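Beta-n-acetylhexosaminidase (Streptomyces plicatus, PDB 1HP5) hydrolyses terminal N-acetylhexosamine residues from the non-reducing ends of glycans, probably by substrate-assisted catalysis as in other family 20 glycosidases. Local coordinates at residues 165-170 and 200-205. Residues are numbered along the deposited sequence; the frame is centred on the assembly and turned at random.
Sequences DVSRHF and GWRIAI. With NGT (3ar,5R,6S,7R,7ar-5-hydroxymethyl-2-methyl-5,6,7,7a-tetrahydro-3ah-pyrano[3,2-D]thiazole-6,7-diol), chain F.
Arg202 carries the contact, giving two N-H groups to successive carbonyls of the loop after strand 159-165: NE to Val166 O (2.9 Å), on a lone pair in the carbonyl plane, and NH2 to Ser167 O (2.8 Å), tilted from the plane of that second carbonyl. Both oxygens lie somewhat out of the guanidinium plane, and both bonds are bent. Packing is tight around this group. Gly200 CA sits 3.7 Å above the guanidinium centre, where a bare backbone fits closely, and Phe170 CB lies toward the rim of the opposite face. With CG anti to its backbone N (chi1 -179°), Phe170 brings CD1 to 3.6 Å from Arg202 CD, a nonpolar partner for the aliphatic stem. Toward Gly200 the Ser167 side chain packs loosely, its OG bonded to His194 O. Phe170 alone among the touching residues is partly exposed, marking the side nearer solvent. Asp165 OD2 makes a salt bridge to Arg168 NH1, while OD1 accepts from the backbone N of Ser167 and of Arg168, an Asx turn. Arg202, further bonded to Gly226 O and Thr218 O, thus satisfies buried carbonyls, a geometry consistent with holding the loop whose Arg168 bonds O4 and O3 of the thiazoline inhibitor through NH1 and NH2.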
ATOM      1  N   ASP A 165      -9.626   1.583   1.259  1.00 16.34           N
ATOM      2  CA  ASP A 165     -10.891   2.210   0.913  1.00 15.74           C
ATOM      3  C   ASP A 165     -11.447   2.837   2.195  1.00 15.69           C
ATOM      4  O   ASP A 165     -11.802   2.123   3.135  1.00 15.82           O
ATOM      5  CB  ASP A 165     -11.847   1.133   0.369  1.00 16.49           C
ATOM      6  CG  ASP A 165     -13.283   1.614   0.237  1.00 17.84           C
ATOM      7  OD1 ASP A 165     -13.560   2.815   0.448  1.00 19.49           O
ATOM      8  OD2 ASP A 165     -14.146   0.770  -0.089  1.00 19.20           O
ATOM      9  N   VAL A 166     -11.497   4.164   2.249  1.00 15.12           N
ATOM     10  CA  VAL A 166     -12.041   4.831   3.426  1.00 17.52           C
ATOM     11  C   VAL A 166     -13.385   5.462   3.089  1.00 17.71           C
ATOM     12  O   VAL A 166     -13.939   6.241   3.871  1.00 18.03           O
ATOM     13  CB  VAL A 166     -11.074   5.908   3.988  1.00 17.19           C
ATOM     14  CG1 VAL A 166      -9.738   5.250   4.381  1.00 15.83           C
ATOM     15  CG2 VAL A 166     -10.855   7.015   2.968  1.00 17.98           C
ATOM     16  N   SER A 167     -13.911   5.103   1.919  1.00 17.24           N
ATOM     17  CA  SER A 167     -15.194   5.619   1.458  1.00 17.95           C
ATOM     18  C   SER A 167     -16.368   4.745   1.899  1.00 18.65           C
ATOM     19  O   SER A 167     -17.391   5.264   2.345  1.00 21.31           O
ATOM     20  CB  SER A 167     -15.198   5.745  -0.066  1.00 17.99           C
ATOM     21  OG  SER A 167     -14.212   6.670  -0.500  1.00 19.70           O
ATOM     22  N   ARG A 168     -16.232   3.428   1.768  1.00 18.35           N
ATOM     23  CA  ARG A 168     -17.302   2.507   2.162  1.00 20.37           C
ATOM     24  C   ARG A 168     -17.485   2.585   3.671  1.00 20.30           C
ATOM     25  O   ARG A 168     -18.601   2.739   4.165  1.00 22.80           O
ATOM     26  CB  ARG A 168     -16.965   1.089   1.700  1.00 18.91           C
ATOM     27  CG  ARG A 168     -17.335   0.845   0.233  1.00 21.67           C
ATOM     28  CD  ARG A 168     -17.098   2.077  -0.660  1.00 17.82           C
ATOM     29  NE  ARG A 168     -17.579   1.820  -2.015  1.00 19.99           N
ATOM     30  CZ  ARG A 168     -16.937   1.069  -2.904  1.00 19.81           C
ATOM     31  NH1 ARG A 168     -15.775   0.511  -2.591  1.00 18.11           N
ATOM     32  NH2 ARG A 168     -17.477   0.838  -4.091  1.00 18.20           N
ATOM     33  N   HIS A 169     -16.381   2.466   4.399  1.00 19.98           N
ATOM     34  CA  HIS A 169     -16.385   2.632   5.849  1.00 19.97           C
ATOM     35  C   HIS A 169     -15.219   3.566   6.115  1.00 20.32           C
ATOM     36  O   HIS A 169     -14.101   3.326   5.647  1.00 18.08           O
ATOM     37  CB  HIS A 169     -16.182   1.313   6.598  1.00 18.97           C
ATOM     38  CG  HIS A 169     -17.444   0.529   6.783  1.00 20.43           C
ATOM     39  ND1 HIS A 169     -17.784  -0.537   5.977  1.00 20.59           N
ATOM     40  CD2 HIS A 169     -18.459   0.669   7.669  1.00 20.41           C
ATOM     41  CE1 HIS A 169     -18.953  -1.021   6.360  1.00 21.12           C
ATOM     42  NE2 HIS A 169     -19.385  -0.305   7.385  1.00 21.23           N
ATOM     43  N   PHE A 170     -15.487   4.641   6.845  1.00 19.33           N
ATOM     44  CA  PHE A 170     -14.461   5.621   7.152  1.00 20.75           C
ATOM     45  C   PHE A 170     -13.534   5.158   8.265  1.00 22.39           C
ATOM     46  O   PHE A 170     -13.958   4.500   9.218  1.00 24.06           O
ATOM     47  CB  PHE A 170     -15.102   6.950   7.553  1.00 21.58           C
ATOM     48  CG  PHE A 170     -14.110   8.034   7.873  1.00 22.62           C
ATOM     49  CD1 PHE A 170     -13.313   8.585   6.873  1.00 23.61           C
ATOM     50  CD2 PHE A 170     -13.968   8.501   9.176  1.00 24.36           C
ATOM     51  CE1 PHE A 170     -12.388   9.591   7.163  1.00 24.35           C
ATOM     52  CE2 PHE A 170     -13.043   9.509   9.480  1.00 23.79           C
ATOM     53  CZ  PHE A 170     -12.255  10.053   8.473  1.00 24.24           C
ATOM     54  N   GLY A 200     -19.593   7.820   0.368  1.00 22.15           N
ATOM     55  CA  GLY A 200     -18.910   8.865   1.111  1.00 20.37           C
ATOM     56  C   GLY A 200     -17.832   9.621   0.360  1.00 20.25           C
ATOM     57  O   GLY A 200     -17.225   9.106  -0.585  1.00 19.71           O
ATOM     58  N   TRP A 201     -17.626  10.866   0.784  1.00 19.56           N
ATOM     59  CA  TRP A 201     -16.609  11.762   0.238  1.00 20.05           C
ATOM     60  C   TRP A 201     -15.782  12.059   1.480  1.00 20.57           C
ATOM     61  O   TRP A 201     -16.300  12.637   2.445  1.00 20.45           O
ATOM     62  CB  TRP A 201     -17.245  13.044  -0.299  1.00 19.18           C
ATOM     63  CG  TRP A 201     -16.242  13.951  -0.923  1.00 18.03           C
ATOM     64  CD1 TRP A 201     -15.407  14.816  -0.278  1.00 17.51           C
ATOM     65  CD2 TRP A 201     -15.907  14.026  -2.314  1.00 20.13           C
ATOM     66  NE1 TRP A 201     -14.566  15.427  -1.184  1.00 20.84           N
ATOM     67  CE2 TRP A 201     -14.851  14.958  -2.440  1.00 20.21           C
ATOM     68  CE3 TRP A 201     -16.394  13.393  -3.467  1.00 18.51           C
ATOM     69  CZ2 TRP A 201     -14.272  15.274  -3.672  1.00 20.03           C
ATOM     70  CZ3 TRP A 201     -15.818  13.707  -4.695  1.00 18.48           C
ATOM     71  CH2 TRP A 201     -14.765  14.641  -4.786  1.00 19.53           C
ATOM     72  N   ARG A 202     -14.504  11.686   1.461  1.00 18.05           N
ATOM     73  CA  ARG A 202     -13.685  11.825   2.660  1.00 19.58           C
ATOM     74  C   ARG A 202     -12.619  12.904   2.770  1.00 19.99           C
ATOM     75  O   ARG A 202     -11.806  12.855   3.694  1.00 20.62           O
ATOM     76  CB  ARG A 202     -13.034  10.469   2.974  1.00 18.45           C
ATOM     77  CG  ARG A 202     -13.996   9.276   2.949  1.00 18.82           C
ATOM     78  CD  ARG A 202     -15.196   9.469   3.883  1.00 18.84           C
ATOM     79  NE  ARG A 202     -16.060   8.289   3.911  1.00 17.55           N
ATOM     80  CZ  ARG A 202     -17.296   8.269   4.409  1.00 19.94           C
ATOM     81  NH1 ARG A 202     -17.832   9.367   4.932  1.00 18.61           N
ATOM     82  NH2 ARG A 202     -18.006   7.151   4.367  1.00 17.92           N
ATOM     83  N   ILE A 203     -12.609  13.870   1.860  1.00 19.24           N
ATOM     84  CA  ILE A 203     -11.612  14.931   1.922  1.00 20.67           C
ATOM     85  C   ILE A 203     -12.260  16.301   1.746  1.00 21.46           C
ATOM     86  O   ILE A 203     -13.006  16.535   0.799  1.00 21.90           O
ATOM     87  CB  ILE A 203     -10.504  14.728   0.842  1.00 21.50           C
ATOM     88  CG1 ILE A 203      -9.477  15.863   0.919  1.00 21.83           C
ATOM     89  CG2 ILE A 203     -11.125  14.654  -0.546  1.00 19.72           C
ATOM     90  CD1 ILE A 203      -8.704  15.911   2.227  1.00 19.76           C
ATOM     91  N   ALA A 204     -11.985  17.205   2.675  1.00 21.53           N
ATOM     92  CA  ALA A 204     -12.555  18.540   2.604  1.00 22.35           C
ATOM     93  C   ALA A 204     -12.032  19.315   1.395  1.00 22.58           C
ATOM     94  O   ALA A 204     -10.825  19.363   1.144  1.00 22.08           O
ATOM     95  CB  ALA A 204     -12.247  19.303   3.885  1.00 21.51           C
ATOM     96  N   ILE A 205     -12.958  19.897   0.639  1.00 22.59           N
ATOM     97  CA  ILE A 205     -12.625  20.706  -0.529  1.00 23.15           C
ATOM     98  C   ILE A 205     -13.205  22.090  -0.240  1.00 23.95           C
ATOM     99  O   ILE A 205     -14.419  22.254  -0.208  1.00 23.21           O
ATOM    100  CB  ILE A 205     -13.274  20.143  -1.813  1.00 23.54           C
ATOM    101  CG1 ILE A 205     -12.854  18.683  -2.015  1.00 23.72           C
ATOM    102  CG2 ILE A 205     -12.857  20.981  -3.014  1.00 21.99           C
ATOM    103  CD1 ILE A 205     -11.364  18.482  -2.216  1.00 20.80           C
TER
HETATM  104  C1  NGT F 511     -14.437  -3.424  -7.654  1.00 22.95           C
HETATM  105  C2  NGT F 511     -15.036  -1.987  -7.597  1.00 20.69           C
HETATM  106  C3  NGT F 511     -15.065  -1.431  -6.132  1.00 20.14           C
HETATM  107  C4  NGT F 511     -15.504  -2.486  -5.102  1.00 19.85           C
HETATM  108  C5  NGT F 511     -14.634  -3.755  -5.235  1.00 20.70           C
HETATM  109  C6  NGT F 511     -15.017  -4.871  -4.267  1.00 19.97           C
HETATM  110  C7  NGT F 511     -13.012  -1.535  -8.556  1.00 19.81           C
HETATM  111  C8  NGT F 511     -11.909  -0.834  -9.314  1.00 18.06           C
HETATM  112  N2  NGT F 511     -14.198  -1.125  -8.422  1.00 21.43           N
HETATM  113  S1  NGT F 511     -12.615  -3.083  -7.806  1.00 21.18           S
HETATM  114  O3  NGT F 511     -15.913  -0.294  -6.069  1.00 20.89           O
HETATM  115  O4  NGT F 511     -15.380  -1.942  -3.800  1.00 19.45           O
HETATM  116  O5  NGT F 511     -14.735  -4.299  -6.607  1.00 21.53           O
HETATM  117  O6  NGT F 511     -14.071  -5.939  -4.324  1.00 19.33           O